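Local coordinates for protein glycosyltransferase Gtf1 (Streptococcus pneumoniae, PDB 4PQG) that belongs to the GT-B glycosyltransferases and carries an extended antiparallel beta-sheet domain beside its two domains built on parallel sheets, at residues A[86-91]-A[129-134]; A[90-95]-A[148-153]. One frame throughout, in Å; residues are numbered along the deposited sequence.

Contact 1. Residues A[86-91]-A[129-134]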
# COMPACT_ATOMS: atom_id res chain seq x y z
N SER A 86 -3.69 -22.08 -9.05
CA SER A 86 -3.16 -23.43 -9.24
C SER A 86 -3.70 -24.08 -10.51
O SER A 86 -3.31 -25.20 -10.85
CB SER A 86 -3.43 -24.30 -8.03
OG SER A 86 -4.81 -24.32 -7.71
N VAL A 87 -4.56 -23.37 -11.23
CA VAL A 87 -5.06 -23.81 -12.53
C VAL A 87 -3.93 -23.86 -13.58
O VAL A 87 -3.15 -22.92 -13.69
CB VAL A 87 -6.21 -22.90 -12.99
CG1 VAL A 87 -6.59 -23.16 -14.43
CG2 VAL A 87 -7.43 -23.09 -12.08
N THR A 88 -3.88 -24.95 -14.35
CA THR A 88 -2.85 -25.14 -15.38
C THR A 88 -3.35 -24.77 -16.77
O THR A 88 -4.54 -24.57 -16.97
CB THR A 88 -2.38 -26.61 -15.46
OG1 THR A 88 -3.50 -27.44 -15.80
CG2 THR A 88 -1.78 -27.07 -14.14
N VAL A 89 -2.43 -24.71 -17.74
CA VAL A 89 -2.80 -24.51 -19.15
C VAL A 89 -3.85 -25.51 -19.63
O VAL A 89 -4.79 -25.14 -20.35
CB VAL A 89 -1.56 -24.57 -20.07
CG1 VAL A 89 -1.97 -24.41 -21.53
CG2 VAL A 89 -0.58 -23.47 -19.71
N ASP A 90 -3.69 -26.77 -19.24
CA ASP A 90 -4.61 -27.82 -19.67
C ASP A 90 -5.98 -27.61 -19.07
O ASP A 90 -6.99 -27.78 -19.75
CB ASP A 90 -4.07 -29.20 -19.27
CG ASP A 90 -2.86 -29.60 -20.07
OD1 ASP A 90 -2.86 -29.38 -21.31
OD2 ASP A 90 -1.91 -30.13 -19.47
N ASP A 91 -6.00 -27.26 -17.79
CA ASP A 91 -7.25 -26.90 -17.11
C ASP A 91 -7.93 -25.75 -17.83
O ASP A 91 -9.15 -25.75 -17.96
CB ASP A 91 -6.99 -26.47 -15.67
CG ASP A 91 -6.47 -27.58 -14.81
OD1 ASP A 91 -6.84 -28.75 -15.04
OD2 ASP A 91 -5.70 -27.26 -13.88
N ASN A 129 8.28 -19.98 -16.31
CA ASN A 129 8.78 -21.36 -16.35
C ASN A 129 7.89 -22.37 -15.63
O ASN A 129 8.34 -23.46 -15.28
CB ASN A 129 10.22 -21.42 -15.82
CG ASN A 129 11.11 -20.33 -16.39
OD1 ASN A 129 11.82 -19.65 -15.65
ND2 ASN A 129 11.07 -20.13 -17.71
N LYS A 130 6.63 -22.01 -15.42
CA LYS A 130 5.63 -22.93 -14.88
C LYS A 130 4.41 -22.92 -15.80
O LYS A 130 4.33 -22.09 -16.69
CB LYS A 130 5.23 -22.53 -13.47
CG LYS A 130 6.30 -22.76 -12.42
CD LYS A 130 5.75 -22.52 -11.02
CE LYS A 130 6.86 -22.57 -9.98
NZ LYS A 130 6.32 -22.35 -8.61
N ASP A 131 3.48 -23.84 -15.60
CA ASP A 131 2.28 -23.87 -16.42
C ASP A 131 1.00 -23.40 -15.67
O ASP A 131 -0.11 -23.71 -16.09
CB ASP A 131 2.09 -25.26 -17.07
CG ASP A 131 1.61 -26.32 -16.09
OD1 ASP A 131 1.67 -26.12 -14.86
OD2 ASP A 131 1.15 -27.38 -16.58
N LEU A 132 1.18 -22.65 -14.59
CA LEU A 132 0.05 -22.06 -13.85
C LEU A 132 -0.48 -20.82 -14.58
O LEU A 132 0.31 -19.98 -15.04
CB LEU A 132 0.45 -21.73 -12.40
CG LEU A 132 1.04 -22.87 -11.55
CD1 LEU A 132 1.50 -22.36 -10.18
CD2 LEU A 132 0.08 -24.04 -11.37
N VAL A 133 -1.81 -20.72 -14.72
CA VAL A 133 -2.42 -19.66 -15.54
C VAL A 133 -3.33 -18.74 -14.71
O VAL A 133 -4.34 -19.19 -14.17
CB VAL A 133 -3.22 -20.23 -16.73
CG1 VAL A 133 -3.79 -19.09 -17.58
CG2 VAL A 133 -2.33 -21.12 -17.59
N GLN A 134 -2.95 -17.47 -14.64
CA GLN A 134 -3.61 -16.47 -13.80
C GLN A 134 -4.90 -16.01 -14.49
O GLN A 134 -5.93 -15.90 -13.84
CB GLN A 134 -2.65 -15.29 -13.53
CG GLN A 134 -3.18 -14.14 -12.67
CD GLN A 134 -3.95 -13.10 -13.48
OE1 GLN A 134 -3.59 -12.80 -14.64
NE2 GLN A 134 -5.00 -12.52 -12.88
O HOH W 1 -0.82 -27.75 -18.45
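V87 O receives the backbone N-H of V133 in a short, fairly straight bond (N to O 2.8 Å, 162° at the hydrogen). Two residues on, V89 N gives a weak bond to D131 O, 3.0 Å long and bent to 133°. The two bonds flank T88 and L132, which face each other as a non-hydrogen-bonded antiparallel pair. Their CA-H groups lean onto the same carbonyls: T88 CA lies 3.2 Å from D131 O, and L132 CA makes the matching approach to V87 O. This is a single bridge and not a run of paired strands.

Side chains extend the contact on two fronts. V89 and V133 meet through their CG2 methyls, 3.6 Å apart, and V133 CG2 also lies against V89 N. The T88 and D131 side chains run alongside each other, pointing the same way, with T88 CG2 3.7 Å from D131 OD1.

T88 itself is positioned by a capping box. With chi1 at 61°, OG1 sits between the backbone N and carbonyl carbon, from where it accepts the N-H of D91. In return D91 OD2 takes the T88 N-H on its anti side (N to OD2 3.0 Å), somewhat out of the carboxylate plane. Water 1 accepts from D90 N and donates to D131 OD2 (water O to OD2 2.7 Å) and, weakly, to D90 OD2. It may therefore ease the repulsion between these two carboxylates.

The bridge thus ties the capped start of helix 89-93 to the residues leading into strand 133-140. V133 also packs on V92 of that helix and on C123 and L125 of strand 119-125; V89 touches L125 as well.

Contact 2. Residues A[90-95]-A[148-153]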
# COMPACT_ATOMS: atom_id res chain seq x y z
N ASP A 90 -3.69 -26.77 -19.24
CA ASP A 90 -4.61 -27.82 -19.67
C ASP A 90 -5.98 -27.61 -19.07
O ASP A 90 -6.99 -27.78 -19.75
CB ASP A 90 -4.07 -29.20 -19.27
CG ASP A 90 -2.86 -29.60 -20.07
OD1 ASP A 90 -2.86 -29.38 -21.31
OD2 ASP A 90 -1.91 -30.13 -19.47
N ASP A 91 -6.00 -27.26 -17.79
CA ASP A 91 -7.25 -26.90 -17.11
C ASP A 91 -7.93 -25.75 -17.83
O ASP A 91 -9.15 -25.75 -17.96
CB ASP A 91 -6.99 -26.47 -15.67
CG ASP A 91 -6.47 -27.58 -14.81
OD1 ASP A 91 -6.84 -28.75 -15.04
OD2 ASP A 91 -5.70 -27.26 -13.88
N VAL A 92 -7.14 -24.77 -18.27
CA VAL A 92 -7.65 -23.59 -18.97
C VAL A 92 -8.25 -23.94 -20.32
O VAL A 92 -9.36 -23.49 -20.65
CB VAL A 92 -6.57 -22.50 -19.15
CG1 VAL A 92 -6.99 -21.47 -20.20
CG2 VAL A 92 -6.28 -21.81 -17.84
N LEU A 93 -7.53 -24.74 -21.10
CA LEU A 93 -7.98 -25.09 -22.44
C LEU A 93 -9.27 -25.93 -22.44
O LEU A 93 -9.98 -25.99 -23.46
CB LEU A 93 -6.87 -25.78 -23.23
CG LEU A 93 -5.57 -25.00 -23.47
CD1 LEU A 93 -4.50 -25.85 -24.16
CD2 LEU A 93 -5.80 -23.68 -24.22
N ALA A 94 -9.59 -26.55 -21.30
CA ALA A 94 -10.83 -27.31 -21.13
C ALA A 94 -12.07 -26.40 -21.17
O ALA A 94 -13.17 -26.85 -21.49
CB ALA A 94 -10.80 -28.10 -19.82
N TYR A 95 -11.90 -25.13 -20.82
CA TYR A 95 -13.00 -24.16 -20.89
C TYR A 95 -13.31 -23.77 -22.35
O TYR A 95 -14.42 -23.34 -22.66
CB TYR A 95 -12.68 -22.92 -20.07
CG TYR A 95 -12.73 -23.11 -18.56
CD1 TYR A 95 -13.90 -22.83 -17.83
CD2 TYR A 95 -11.62 -23.57 -17.86
CE1 TYR A 95 -13.95 -23.02 -16.45
CE2 TYR A 95 -11.66 -23.77 -16.48
CZ TYR A 95 -12.82 -23.48 -15.78
OH TYR A 95 -12.86 -23.65 -14.40
N ASP A 148 -11.17 -15.06 -18.81
CA ASP A 148 -11.42 -15.81 -17.59
C ASP A 148 -10.26 -15.58 -16.64
O ASP A 148 -9.12 -15.42 -17.08
CB ASP A 148 -11.52 -17.30 -17.89
CG ASP A 148 -12.80 -17.69 -18.61
OD1 ASP A 148 -13.75 -16.88 -18.72
OD2 ASP A 148 -12.86 -18.85 -19.05
N TYR A 149 -10.57 -15.59 -15.34
CA TYR A 149 -9.61 -15.35 -14.26
C TYR A 149 -9.64 -16.53 -13.28
O TYR A 149 -10.72 -16.95 -12.87
CB TYR A 149 -9.97 -14.05 -13.55
CG TYR A 149 -9.84 -12.86 -14.47
CD1 TYR A 149 -8.62 -12.18 -14.60
CD2 TYR A 149 -10.91 -12.44 -15.27
CE1 TYR A 149 -8.49 -11.11 -15.49
CE2 TYR A 149 -10.78 -11.37 -16.15
CZ TYR A 149 -9.56 -10.71 -16.25
OH TYR A 149 -9.43 -9.64 -17.10
N PHE A 150 -8.46 -17.03 -12.88
CA PHE A 150 -8.34 -18.32 -12.16
C PHE A 150 -7.56 -18.24 -10.85
O PHE A 150 -6.53 -17.54 -10.75
CB PHE A 150 -7.65 -19.37 -13.05
CG PHE A 150 -8.28 -19.54 -14.41
CD1 PHE A 150 -9.41 -20.34 -14.60
CD2 PHE A 150 -7.73 -18.90 -15.52
CE1 PHE A 150 -9.98 -20.50 -15.85
CE2 PHE A 150 -8.30 -19.05 -16.78
CZ PHE A 150 -9.42 -19.85 -16.95
N SER A 151 -8.04 -18.97 -9.84
CA SER A 151 -7.28 -19.27 -8.60
C SER A 151 -7.11 -20.79 -8.60
O SER A 151 -6.31 -21.30 -9.38
CB SER A 151 -7.97 -18.75 -7.33
OG SER A 151 -9.32 -19.19 -7.24
N TYR A 152 -7.89 -21.52 -7.81
CA TYR A 152 -7.95 -23.00 -7.96
C TYR A 152 -9.05 -23.41 -8.95
O TYR A 152 -9.12 -24.57 -9.35
CB TYR A 152 -8.12 -23.71 -6.61
CG TYR A 152 -9.34 -23.29 -5.79
CD1 TYR A 152 -10.54 -24.01 -5.84
CD2 TYR A 152 -9.27 -22.20 -4.92
CE1 TYR A 152 -11.64 -23.63 -5.07
CE2 TYR A 152 -10.36 -21.82 -4.14
CZ TYR A 152 -11.54 -22.54 -4.21
OH TYR A 152 -12.60 -22.12 -3.41
N THR A 153 -9.90 -22.45 -9.33
CA THR A 153 -10.86 -22.62 -10.41
C THR A 153 -11.15 -21.23 -10.98
O THR A 153 -10.65 -20.24 -10.45
CB THR A 153 -12.16 -23.32 -9.94
OG1 THR A 153 -12.96 -23.66 -11.08
CG2 THR A 153 -12.96 -22.43 -8.98
O HOH W 2 -15.38 -23.79 -13.37
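V92 sets one methyl on the F150 ring: CG2 stands 4.0 Å from the ring centroid, over the face but offset toward the rim, a CH-pi contact. Its nearest ring atom is F150 CE2, at 3.6 Å. The F150 CB points at segment 90-95, and chi1 of -52° sets CG beside the backbone N, anti to the carbonyl carbon.

Y95 adds a second apolar neighbour. F150 CE1 lies over a face of the tyrosine ring, 3.7 Å from Y95 CE2. The centroids are 5.5 Å apart and the planes meet at 54°, an oblique pairing in which the two side chains run past one another, each heading the other way. Within the segment, V92 O accepts the Y95 N-H and also lies at the edge of the tyrosine ring, in its plane.

Toward solvent the fit is looser. Y95 and T153 are partly exposed, their side chains cross at about a right angle, and their hydroxyls, Y95 OH and T153 OG1, are 3.3 Å apart. Water 2 binds Y95 OH at 2.7 Å and T153 OG1 only weakly.

V92 and F150 both rest on A136 of strand 133-140, and Y95 touches R154 of strand 154-163. Segment 90-95 therefore packs on the antiparallel sheet at the end of strand 143-150.

Contacts 1 and 2 share D90 and D91, and their centres lie about 8 Å apart. Helix 89-93 is the common element: its capped N-terminal end belongs to contact 1, its later residues to contact 2. On the sheet side, strands 133-140 and 143-150 are consecutive neighbours, joined by a probable hydrogen bond between F150 N and Q134 O (2.9 Å). A second probable bond, between S86 N and S151 O (2.8 Å), ties the residues before the helix to those after strand 143-150. Both contacts are structural packing against the antiparallel sheet of the extended beta-sheet domain, their centres about 28 and 29 Å from the centre of the chain, and none of their residues is among the neighbours of NAG.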